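Local coordinates for putative mRNA export protein (Chaetomium thermophilum, PDB 4WP2), which probably takes part in exporting mRNA from the nucleus to the cytoplasm, as a member of the NXF family represented here by its C-terminal UBA domain, at residues A[10-15]-A[34-39]. Sequence-based numbering, arbitrary orientation.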
ATOM      1  N   ILE A  10      12.466   9.287 -34.740  1.00 20.27           N
ATOM      2  CA  ILE A  10      12.788  10.656 -35.138  1.00 20.21           C
ATOM      3  C   ILE A  10      13.955  11.192 -34.307  1.00 23.73           C
ATOM      4  O   ILE A  10      14.893  11.802 -34.838  1.00 20.70           O
ATOM      5  CB  ILE A  10      11.571  11.615 -34.974  1.00 28.72           C
ATOM      6  CG1 ILE A  10      10.449  11.255 -35.957  1.00 27.47           C
ATOM      7  CG2 ILE A  10      11.988  13.076 -35.186  1.00 24.19           C
ATOM      8  CD1 ILE A  10       9.133  11.994 -35.688  1.00 26.04           C
ATOM      9  N   ALA A  11      13.887  10.967 -32.996  1.00 24.68           N
ATOM     10  CA  ALA A  11      14.911  11.455 -32.086  1.00 23.98           C
ATOM     11  C   ALA A  11      16.267  10.863 -32.439  1.00 24.00           C
ATOM     12  O   ALA A  11      17.283  11.562 -32.384  1.00 23.48           O
ATOM     13  CB  ALA A  11      14.549  11.118 -30.635  1.00 26.65           C
ATOM     14  N   GLU A  12      16.285   9.591 -32.830  1.00 21.85           N
ATOM     15  CA  GLU A  12      17.542   8.937 -33.163  1.00 24.88           C
ATOM     16  C   GLU A  12      18.132   9.480 -34.459  1.00 23.14           C
ATOM     17  O   GLU A  12      19.346   9.688 -34.552  1.00 22.76           O
ATOM     18  CB  GLU A  12      17.364   7.424 -33.271  1.00 23.26           C
ATOM     19  CG  GLU A  12      18.665   6.695 -33.548  1.00 24.05           C
ATOM     20  CD  GLU A  12      19.673   6.812 -32.414  1.00 35.95           C
ATOM     21  OE1 GLU A  12      19.332   7.337 -31.332  1.00 38.06           O
ATOM     22  OE2 GLU A  12      20.834   6.414 -32.627  1.00 36.10           O
ATOM     23  N   VAL A  13      17.287   9.694 -35.462  1.00 20.71           N
ATOM     24  CA  VAL A  13      17.749  10.265 -36.723  1.00 19.47           C
ATOM     25  C   VAL A  13      18.314  11.666 -36.477  1.00 21.80           C
ATOM     26  O   VAL A  13      19.347  12.022 -37.029  1.00 19.84           O
ATOM     27  CB  VAL A  13      16.623  10.315 -37.776  1.00 19.66           C
ATOM     28  CG1 VAL A  13      17.014  11.166 -38.975  1.00 18.28           C
ATOM     29  CG2 VAL A  13      16.262   8.903 -38.235  1.00 20.09           C
ATOM     30  N   SER A  14      17.635  12.442 -35.638  1.00 20.55           N
ATOM     31  CA  SER A  14      18.077  13.792 -35.302  1.00 22.81           C
ATOM     32  C   SER A  14      19.443  13.757 -34.623  1.00 22.99           C
ATOM     33  O   SER A  14      20.323  14.554 -34.939  1.00 23.31           O
ATOM     34  CB  SER A  14      17.048  14.481 -34.404  1.00 22.46           C
ATOM     35  OG  SER A  14      17.482  15.773 -34.012  1.00 22.48           O
ATOM     36  N   ARG A  15      19.607  12.828 -33.683  1.00 24.37           N
ATOM     37  CA  ARG A  15      20.859  12.683 -32.956  1.00 23.96           C
ATOM     38  C   ARG A  15      22.009  12.348 -33.902  1.00 25.37           C
ATOM     39  O   ARG A  15      23.114  12.880 -33.765  1.00 28.45           O
ATOM     40  CB  ARG A  15      20.730  11.596 -31.877  1.00 34.81           C
ATOM     41  CG  ARG A  15      21.945  11.477 -30.981  1.00 39.85           C
ATOM     42  CD  ARG A  15      21.798  10.354 -29.969  1.00 47.78           C
ATOM     43  NE  ARG A  15      21.885   9.033 -30.588  1.00 51.15           N
ATOM     44  CZ  ARG A  15      23.020   8.479 -31.005  1.00 53.22           C
ATOM     45  NH1 ARG A  15      24.167   9.139 -30.892  1.00 60.80           N
ATOM     46  NH2 ARG A  15      23.011   7.269 -31.547  1.00 44.83           N
ATOM     47  N   TRP A  34       9.928   4.020 -42.124  1.00 21.76           N
ATOM     48  CA  TRP A  34      10.376   4.089 -40.728  1.00 23.38           C
ATOM     49  C   TRP A  34      11.482   3.092 -40.382  1.00 27.10           C
ATOM     50  O   TRP A  34      11.801   2.887 -39.214  1.00 27.75           O
ATOM     51  CB  TRP A  34       9.180   3.907 -39.792  1.00 24.52           C
ATOM     52  CG  TRP A  34       8.216   5.029 -39.928  1.00 23.37           C
ATOM     53  CD1 TRP A  34       7.158   5.099 -40.778  1.00 22.79           C
ATOM     54  CD2 TRP A  34       8.227   6.260 -39.199  1.00 19.69           C
ATOM     55  NE1 TRP A  34       6.503   6.294 -40.622  1.00 22.41           N
ATOM     56  CE2 TRP A  34       7.147   7.030 -39.662  1.00 27.58           C
ATOM     57  CE3 TRP A  34       9.054   6.787 -38.202  1.00 27.43           C
ATOM     58  CZ2 TRP A  34       6.863   8.299 -39.159  1.00 30.19           C
ATOM     59  CZ3 TRP A  34       8.771   8.047 -37.704  1.00 21.82           C
ATOM     60  CH2 TRP A  34       7.686   8.786 -38.180  1.00 24.50           C
ATOM     61  N   ASN A  35      12.120   2.545 -41.411  1.00 26.13           N
ATOM     62  CA  ASN A  35      13.317   1.738 -41.236  1.00 27.00           C
ATOM     63  C   ASN A  35      14.478   2.684 -40.940  1.00 28.65           C
ATOM     64  O   ASN A  35      14.834   3.512 -41.786  1.00 26.75           O
ATOM     65  CB  ASN A  35      13.618   0.935 -42.499  1.00 25.82           C
ATOM     66  CG  ASN A  35      14.793  -0.013 -42.334  1.00 30.17           C
ATOM     67  OD1 ASN A  35      15.926   0.412 -42.132  1.00 29.35           O
ATOM     68  ND2 ASN A  35      14.544  -1.297 -42.559  1.00 37.79           N
ATOM     69  N   LEU A  36      15.082   2.567 -39.762  1.00 26.63           N
ATOM     70  CA  LEU A  36      16.114   3.521 -39.362  1.00 31.56           C
ATOM     71  C   LEU A  36      17.297   3.540 -40.315  1.00 28.38           C
ATOM     72  O   LEU A  36      17.815   4.603 -40.662  1.00 24.28           O
ATOM     73  CB  LEU A  36      16.633   3.217 -37.954  1.00 32.73           C
ATOM     74  CG  LEU A  36      17.694   4.212 -37.466  1.00 37.91           C
ATOM     75  CD1 LEU A  36      17.103   5.611 -37.300  1.00 42.99           C
ATOM     76  CD2 LEU A  36      18.351   3.740 -36.177  1.00 34.43           C
ATOM     77  N   GLU A  37      17.759   2.360 -40.704  1.00 27.62           N
ATOM     78  CA  GLU A  37      18.928   2.273 -41.562  1.00 29.31           C
ATOM     79  C   GLU A  37      18.660   2.891 -42.935  1.00 27.24           C
ATOM     80  O   GLU A  37      19.503   3.596 -43.473  1.00 26.94           O
ATOM     81  CB  GLU A  37      19.389   0.824 -41.703  1.00 36.04           C
ATOM     82  CG  GLU A  37      20.043   0.277 -40.439  1.00 52.22           C
ATOM     83  CD  GLU A  37      21.259   1.088 -40.004  1.00 61.83           C
ATOM     84  OE1 GLU A  37      22.131   1.375 -40.854  1.00 68.40           O
ATOM     85  OE2 GLU A  37      21.337   1.444 -38.808  1.00 60.93           O
ATOM     86  N   LEU A  38      17.485   2.630 -43.494  1.00 27.04           N
ATOM     87  CA  LEU A  38      17.148   3.162 -44.812  1.00 25.50           C
ATOM     88  C   LEU A  38      16.989   4.686 -44.757  1.00 25.06           C
ATOM     89  O   LEU A  38      17.319   5.388 -45.711  1.00 25.67           O
ATOM     90  CB  LEU A  38      15.869   2.519 -45.338  1.00 31.28           C
ATOM     91  CG  LEU A  38      15.963   1.055 -45.772  1.00 28.98           C
ATOM     92  CD1 LEU A  38      14.600   0.572 -46.229  1.00 30.20           C
ATOM     93  CD2 LEU A  38      17.012   0.825 -46.842  1.00 42.29           C
ATOM     94  N   ALA A  39      16.481   5.191 -43.635  1.00 24.62           N
ATOM     95  CA  ALA A  39      16.357   6.629 -43.432  1.00 22.38           C
ATOM     96  C   ALA A  39      17.733   7.304 -43.421  1.00 21.55           C
ATOM     97  O   ALA A  39      17.945   8.330 -44.080  1.00 23.57           O
ATOM     98  CB  ALA A  39      15.602   6.916 -42.122  1.00 22.71           C
TER
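I10 opens the contact from helix 2-17: its CG1 lies 4.0 Å from CZ3 of W34, near the plane of the indole, so the aliphatic branch meets the six-membered ring at its edge. Chi1 of -67° sets that CG1 beside the backbone N and anti to the carbonyl carbon. The same isoleucine also packs on V21 and Q25 of helix 21-25 and on A7 of a second subunit. E12 contributes a methylene rather than its charge: CG touches CD2 of L36 at 4.0 Å, the two side chains crossing at about a right angle. R15 grips the E12 carboxylate side-on: NE meets OE1 from above the carboxylate plane, whereas NH2 of R15 comes to OE2 of E12 on the syn side, a 2.6 Å salt bridge. V13 supplies the tightest approach, CG2 to CD1 of L36 at 3.5 Å, as the two side chains slide past each other in opposite directions; V13 CG2 also reaches CB of A39 at 4.4 Å. L28, from the loop before helix 36-46, touches both V13 and A39. L36 thus spreads one methyl to V13 and the other to E12, at the first turn of helix 36-46, where N35 is the N-cap and N35 OD1 accepts from L38 N at 3.0 Å. The contact joins the first and last helices of the three-helix UBA fold. No hydrogen bond spans the two segments, so their association rests on shape and apolar burial, with the E12 carboxylate and N35 OD1 bonded within their own segments.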